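Foldase protein PrsA (Bacillus subtilis, PDB 4WO7) helps secreted proteins fold outside the cell after translocation and has peptidyl-prolyl cis-trans isomerase activity, which is not essential to its function in vivo. Local coordinates at residues 172-175 / 176-180; 77-81 / 82-86. All blocks are in the same frame, centred on the assembly; numbering follows the deposited sequence.

Interaction 1: 172-175 / 176-180; sequences GQMD and ETFSK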
ATOM      1  N   GLY A 172     -12.080 -13.889 -20.098  1.00184.89           N
ATOM      2  CA  GLY A 172     -11.624 -12.694 -19.426  1.00199.39           C
ATOM      3  C   GLY A 172     -10.117 -12.731 -19.339  1.00212.51           C
ATOM      4  O   GLY A 172      -9.454 -13.305 -20.206  1.00221.70           O
ATOM      5  N   GLN A 173      -9.573 -12.103 -18.303  1.00246.76           N
ATOM      6  CA  GLN A 173      -8.130 -12.052 -18.096  1.00201.63           C
ATOM      7  C   GLN A 173      -7.401 -11.368 -19.255  1.00219.64           C
ATOM      8  O   GLN A 173      -6.178 -11.450 -19.338  1.00206.34           O
ATOM      9  CB  GLN A 173      -7.562 -13.467 -17.903  1.00203.68           C
ATOM     10  CG  GLN A 173      -8.149 -14.267 -16.741  1.00208.92           C
ATOM     11  CD  GLN A 173      -7.802 -13.698 -15.376  1.00213.37           C
ATOM     12  OE1 GLN A 173      -7.368 -12.555 -15.250  1.00215.64           O
ATOM     13  NE2 GLN A 173      -7.958 -14.518 -14.345  1.00216.42           N
HETATM   14  N   MSE A 174      -8.146 -10.702 -20.139  1.00198.75           N
HETATM   15  CA  MSE A 174      -7.559  -9.973 -21.266  1.00194.91           C
HETATM   16  C   MSE A 174      -8.630  -9.217 -22.050  1.00186.65           C
HETATM   17  O   MSE A 174      -9.821  -9.327 -21.764  1.00186.57           O
HETATM   18  CB  MSE A 174      -6.822 -10.921 -22.219  1.00193.63           C
HETATM   19  CG  MSE A 174      -5.476 -10.397 -22.702  1.00183.97           C
HETATM   20 SE   MSE A 174      -4.110 -10.446 -21.314  1.00384.74          SE
HETATM   21  CE  MSE A 174      -3.099  -8.860 -21.805  1.00100.53           C
ATOM     22  N   ASP A 175      -8.188  -8.451 -23.045  1.00176.68           N
ATOM     23  CA  ASP A 175      -9.088  -7.770 -23.971  1.00170.05           C
ATOM     24  C   ASP A 175      -9.747  -8.786 -24.904  1.00170.09           C
ATOM     25  O   ASP A 175      -9.108  -9.756 -25.311  1.00172.51           O
ATOM     26  CB  ASP A 175      -8.313  -6.717 -24.770  1.00159.44           C
ATOM     27  CG  ASP A 175      -9.171  -6.001 -25.794  1.00160.28           C
ATOM     28  OD1 ASP A 175     -10.392  -5.868 -25.570  1.00162.44           O
ATOM     29  OD2 ASP A 175      -8.616  -5.561 -26.823  1.00158.45           O
ATOM     30  N   GLU A 176     -11.019  -8.576 -25.239  1.00182.40           N
ATOM     31  CA  GLU A 176     -11.731  -9.534 -26.085  1.00174.93           C
ATOM     32  C   GLU A 176     -11.211  -9.532 -27.514  1.00167.17           C
ATOM     33  O   GLU A 176     -11.332 -10.531 -28.217  1.00160.41           O
ATOM     34  CB  GLU A 176     -13.232  -9.259 -26.120  1.00174.67           C
ATOM     35  CG  GLU A 176     -13.986  -9.729 -24.901  1.00178.05           C
ATOM     36  CD  GLU A 176     -15.482  -9.551 -25.058  1.00182.55           C
ATOM     37  OE1 GLU A 176     -15.984  -9.726 -26.192  1.00185.70           O
ATOM     38  OE2 GLU A 176     -16.135  -9.116 -24.087  1.00182.44           O
ATOM     39  N   THR A 177     -10.634  -8.416 -27.947  1.00148.29           N
ATOM     40  CA  THR A 177     -10.088  -8.345 -29.295  1.00140.99           C
ATOM     41  C   THR A 177      -8.833  -9.198 -29.396  1.00130.71           C
ATOM     42  O   THR A 177      -8.607  -9.872 -30.400  1.00135.08           O
ATOM     43  CB  THR A 177      -9.727  -6.899 -29.711  1.00136.55           C
ATOM     44  OG1 THR A 177     -10.795  -6.004 -29.377  1.00140.48           O
ATOM     45  CG2 THR A 177      -9.458  -6.832 -31.206  1.00133.62           C
ATOM     46  N   PHE A 178      -8.024  -9.166 -28.343  1.00128.04           N
ATOM     47  CA  PHE A 178      -6.774  -9.909 -28.313  1.00114.80           C
ATOM     48  C   PHE A 178      -6.965 -11.405 -28.100  1.00118.07           C
ATOM     49  O   PHE A 178      -6.434 -12.218 -28.853  1.00121.48           O
ATOM     50  CB  PHE A 178      -5.869  -9.369 -27.209  1.00107.55           C
ATOM     51  CG  PHE A 178      -4.610 -10.151 -27.040  1.00109.05           C
ATOM     52  CD1 PHE A 178      -3.491  -9.840 -27.786  1.00109.68           C
ATOM     53  CD2 PHE A 178      -4.553 -11.222 -26.165  1.00113.76           C
ATOM     54  CE1 PHE A 178      -2.326 -10.562 -27.643  1.00108.30           C
ATOM     55  CE2 PHE A 178      -3.393 -11.954 -26.022  1.00112.35           C
ATOM     56  CZ  PHE A 178      -2.277 -11.624 -26.767  1.00107.94           C
ATOM     57  N   SER A 179      -7.739 -11.760 -27.079  1.00118.15           N
ATOM     58  CA  SER A 179      -7.900 -13.159 -26.689  1.00117.79           C
ATOM     59  C   SER A 179      -8.659 -13.980 -27.726  1.00120.52           C
ATOM     60  O   SER A 179      -8.354 -15.153 -27.945  1.00118.62           O
ATOM     61  CB  SER A 179      -8.608 -13.244 -25.334  1.00118.99           C
ATOM     62  OG  SER A 179      -9.877 -12.614 -25.376  1.00125.48           O
ATOM     63  N   LYS A 180      -9.632 -13.357 -28.377  1.00124.02           N
ATOM     64  CA  LYS A 180     -10.385 -14.015 -29.434  1.00125.63           C
ATOM     65  C   LYS A 180      -9.416 -14.391 -30.545  1.00122.40           C
ATOM     66  O   LYS A 180      -9.433 -15.512 -31.054  1.00129.78           O
ATOM     67  CB  LYS A 180     -11.478 -13.085 -29.954  1.00128.16           C
ATOM     68  CG  LYS A 180     -12.699 -13.035 -29.055  1.00135.41           C
ATOM     69  CD  LYS A 180     -13.764 -12.103 -29.599  1.00141.40           C
ATOM     70  CE  LYS A 180     -15.019 -12.149 -28.749  1.00146.58           C
ATOM     71  NZ  LYS A 180     -16.058 -11.221 -29.264  1.00152.12           N
TER

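Interaction 2: 77-81 / 82-86; sequences KQYGK and DYLKE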
ATOM      1  N   LYS A  77      22.489   6.254  -6.516  1.00135.67           N
ATOM      2  CA  LYS A  77      23.135   7.460  -6.014  1.00137.28           C
ATOM      3  C   LYS A  77      22.690   7.700  -4.569  1.00134.66           C
ATOM      4  O   LYS A  77      23.486   8.121  -3.728  1.00133.98           O
ATOM      5  CB  LYS A  77      22.805   8.667  -6.906  1.00142.80           C
ATOM      6  CG  LYS A  77      23.583   9.945  -6.583  1.00144.88           C
ATOM      7  CD  LYS A  77      25.028   9.863  -7.071  1.00148.19           C
ATOM      8  CE  LYS A  77      25.795  11.151  -6.795  1.00151.27           C
ATOM      9  NZ  LYS A  77      25.221  12.317  -7.527  1.00155.58           N
ATOM     10  N   GLN A  78      21.414   7.439  -4.287  1.00131.92           N
ATOM     11  CA  GLN A  78      20.847   7.728  -2.969  1.00132.87           C
ATOM     12  C   GLN A  78      21.319   6.757  -1.882  1.00140.07           C
ATOM     13  O   GLN A  78      21.672   7.181  -0.781  1.00144.25           O
ATOM     14  CB  GLN A  78      19.317   7.691  -3.004  1.00124.63           C
ATOM     15  CG  GLN A  78      18.685   8.159  -1.691  1.00118.61           C
ATOM     16  CD  GLN A  78      17.254   7.700  -1.514  1.00119.26           C
ATOM     17  OE1 GLN A  78      16.452   7.736  -2.447  1.00118.95           O
ATOM     18  NE2 GLN A  78      16.926   7.262  -0.301  1.00124.34           N
ATOM     19  N   TYR A  79      21.331   5.461  -2.193  1.00139.22           N
ATOM     20  CA  TYR A  79      21.615   4.429  -1.191  1.00130.75           C
ATOM     21  C   TYR A  79      23.053   3.942  -1.253  1.00129.62           C
ATOM     22  O   TYR A  79      23.689   3.728  -0.222  1.00133.43           O
ATOM     23  CB  TYR A  79      20.683   3.222  -1.359  1.00119.94           C
ATOM     24  CG  TYR A  79      19.225   3.490  -1.066  1.00114.08           C
ATOM     25  CD1 TYR A  79      18.802   3.776   0.225  1.00110.64           C
ATOM     26  CD2 TYR A  79      18.268   3.415  -2.068  1.00114.63           C
ATOM     27  CE1 TYR A  79      17.470   4.011   0.505  1.00109.52           C
ATOM     28  CE2 TYR A  79      16.933   3.647  -1.797  1.00114.09           C
ATOM     29  CZ  TYR A  79      16.541   3.941  -0.510  1.00115.49           C
ATOM     30  OH  TYR A  79      15.211   4.166  -0.245  1.00122.96           O
ATOM     31  N   GLY A  80      23.556   3.768  -2.469  1.00136.75           N
ATOM     32  CA  GLY A  80      24.894   3.252  -2.679  1.00125.64           C
ATOM     33  C   GLY A  80      24.848   1.925  -3.406  1.00123.66           C
ATOM     34  O   GLY A  80      23.849   1.211  -3.364  1.00125.76           O
ATOM     35  N   LYS A  81      25.939   1.605  -4.088  1.00123.50           N
ATOM     36  CA  LYS A  81      26.016   0.396  -4.894  1.00126.35           C
ATOM     37  C   LYS A  81      26.013  -0.843  -3.998  1.00126.31           C
ATOM     38  O   LYS A  81      25.365  -1.842  -4.308  1.00128.57           O
ATOM     39  CB  LYS A  81      27.272   0.443  -5.765  1.00131.44           C
ATOM     40  CG  LYS A  81      27.237  -0.440  -6.996  1.00135.40           C
ATOM     41  CD  LYS A  81      28.536  -0.315  -7.781  1.00141.82           C
ATOM     42  CE  LYS A  81      28.453  -1.022  -9.125  1.00147.92           C
ATOM     43  NZ  LYS A  81      29.740  -0.967  -9.873  1.00155.55           N
ATOM     44  N   ASP A  82      26.736  -0.767  -2.882  1.00122.92           N
ATOM     45  CA  ASP A  82      26.873  -1.911  -1.978  1.00117.05           C
ATOM     46  C   ASP A  82      25.572  -2.263  -1.267  1.00101.82           C
ATOM     47  O   ASP A  82      25.258  -3.438  -1.088  1.00100.25           O
ATOM     48  CB  ASP A  82      27.959  -1.665  -0.927  1.00119.88           C
ATOM     49  CG  ASP A  82      29.353  -1.597  -1.528  1.00127.26           C
ATOM     50  OD1 ASP A  82      29.664  -2.418  -2.417  1.00128.40           O
ATOM     51  OD2 ASP A  82      30.160  -0.767  -1.059  1.00128.97           O
ATOM     52  N   TYR A  83      24.819  -1.248  -0.857  1.00 98.12           N
ATOM     53  CA  TYR A  83      23.571  -1.484  -0.142  1.00 92.37           C
ATOM     54  C   TYR A  83      22.561  -2.215  -1.021  1.00 94.91           C
ATOM     55  O   TYR A  83      21.846  -3.089  -0.542  1.00 96.66           O
ATOM     56  CB  TYR A  83      22.975  -0.171   0.360  1.00 91.02           C
ATOM     57  CG  TYR A  83      21.708  -0.370   1.156  1.00 88.55           C
ATOM     58  CD1 TYR A  83      21.740  -0.904   2.433  1.00 84.41           C
ATOM     59  CD2 TYR A  83      20.476  -0.040   0.619  1.00 86.77           C
ATOM     60  CE1 TYR A  83      20.583  -1.091   3.155  1.00 77.21           C
ATOM     61  CE2 TYR A  83      19.317  -0.220   1.333  1.00 85.82           C
ATOM     62  CZ  TYR A  83      19.374  -0.748   2.602  1.00 83.62           C
ATOM     63  OH  TYR A  83      18.215  -0.933   3.324  1.00 84.20           O
ATOM     64  N   LEU A  84      22.508  -1.868  -2.302  1.00 94.56           N
ATOM     65  CA  LEU A  84      21.622  -2.559  -3.239  1.00 94.57           C
ATOM     66  C   LEU A  84      22.011  -4.025  -3.386  1.00 95.13           C
ATOM     67  O   LEU A  84      21.148  -4.904  -3.389  1.00 91.35           O
ATOM     68  CB  LEU A  84      21.616  -1.855  -4.597  1.00 95.07           C
ATOM     69  CG  LEU A  84      20.768  -0.579  -4.698  1.00 87.83           C
ATOM     70  CD1 LEU A  84      20.664   0.201  -3.383  1.00 79.05           C
ATOM     71  CD2 LEU A  84      21.281   0.312  -5.818  1.00 90.21           C
ATOM     72  N   LYS A  85      23.308  -4.284  -3.497  1.00 96.81           N
ATOM     73  CA  LYS A  85      23.807  -5.648  -3.588  1.00 97.42           C
ATOM     74  C   LYS A  85      23.350  -6.446  -2.376  1.00 95.26           C
ATOM     75  O   LYS A  85      22.931  -7.595  -2.495  1.00 86.95           O
ATOM     76  CB  LYS A  85      25.329  -5.657  -3.634  1.00 98.89           C
ATOM     77  CG  LYS A  85      25.937  -5.070  -4.878  1.00107.60           C
ATOM     78  CD  LYS A  85      27.445  -5.143  -4.782  1.00120.39           C
ATOM     79  CE  LYS A  85      28.104  -4.049  -5.596  1.00137.21           C
ATOM     80  NZ  LYS A  85      29.550  -3.917  -5.268  1.00148.47           N
ATOM     81  N   GLU A  86      23.421  -5.807  -1.211  1.00100.29           N
ATOM     82  CA  GLU A  86      23.019  -6.423   0.048  1.00112.37           C
ATOM     83  C   GLU A  86      21.556  -6.842   0.025  1.00 90.42           C
ATOM     84  O   GLU A  86      21.207  -7.926   0.491  1.00 83.92           O
ATOM     85  CB  GLU A  86      23.271  -5.463   1.213  1.00136.09           C
ATOM     86  CG  GLU A  86      24.728  -5.326   1.625  1.00151.83           C
ATOM     87  CD  GLU A  86      24.901  -4.359   2.781  1.00189.14           C
ATOM     88  OE1 GLU A  86      26.054  -4.120   3.197  1.00158.72           O
ATOM     89  OE2 GLU A  86      23.879  -3.837   3.274  1.00155.88           O
TER

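Interaction 1: 172-175 / 176-180
The carbonyl oxygen of D175 takes the first regular bond of the helix, from S179 N at 3.0 Å; the N-H points straight at it (172°). F178 N reaches the same oxygen only weakly. The hydroxyl OG of S179 also lies close to D175 O, and it is hydrogen-bonded to the backbone O of K170 in the preceding loop. D175 is the N-cap. Its CG stands anti to the backbone N (chi1 178°), which carries the carboxylate forward over the first turn, alongside the side chain of T177. There OD1 accepts a weak but straight bond from T177 N at 3.5 Å, while OD2 is 3.4 Å from T177 OG1, again a weak bond. A carboxylate at this end of a helix would probably be stabilised by the helix dipole. On the outer surface, K180 NZ and E176 OE1 form a loose salt bridge of 3.4 Å, one turn apart.

Packing is lighter. CG of the selenomethionine M174 lies 3.7 Å from CD2 of the buried F178 ring, meeting it obliquely. Together these contacts start helix 176-183 after the loop from strand 164-169, within the PPIase domain. The F178 ring meets H201 on strand 200-207, and D175 and T177 rest on T196 in the loop after strand 194-195, where Q197 gives D175 OD1 a weak bond.

Interaction 2: 77-81 / 82-86
G80 and the turn of helix that follows it make a sharp change of direction. G80 is the N-cap of helix 81-101, and its phi of 117° breaks away from the helix before it; at these backbone angles any CB would collide with the carbonyl oxygen of Y79, which only glycine escapes. The new helix then closes its first turn with K85 N bonded to K81 O at 3.3 Å.

On one side of the turn, Y79 CB sits 3.6 Å from L84 CD1 and 3.8 Å from Y83 CD2. The two tyrosine rings pass obliquely, their planes at 33° and centroids 5.7 Å apart. Y83 CG is anti to its own backbone N (chi1 -178°), which swings the ring back beside Y79. L84 also lays CD1 against G80 O, at 3.3 Å. Elsewhere on the turn, K85 runs out extended, its CG and CE passing over K81 O, and NZ reaches D82 OD1 at 3.2 Å in a hydrogen-bonded salt bridge, approaching that oxygen nearly end-on. Replacing K85 with an alanine would probably leave the D82 carboxylate without this charged mate and take away the methylenes that pass over K81 O.

The contact joins helix 71-78 to helix 81-101 at the surface: K81 and L84 touch E76 of the first helix, and both tyrosines pack on K30 of the second subunit.

In the fold
Both interactions lie where a helix begins, yet they share no element: interaction 1 starts helix 176-183 within the PPIase domain, while interaction 2 links helices 71-78 and 81-101. Their centres are 41 Å apart, on opposite sides of the chain's centre. Interaction 1 is partly buried, with F178 and S179 buried, and its N-cap is an aspartate that adds side-chain bonds to those of the backbone. Interaction 2 is a surface contact whose N-cap is a glycine, so backbone shape and apolar packing take the larger part. Each has an acid-lysine salt bridge within its helix, but only interaction 2 touches the second subunit.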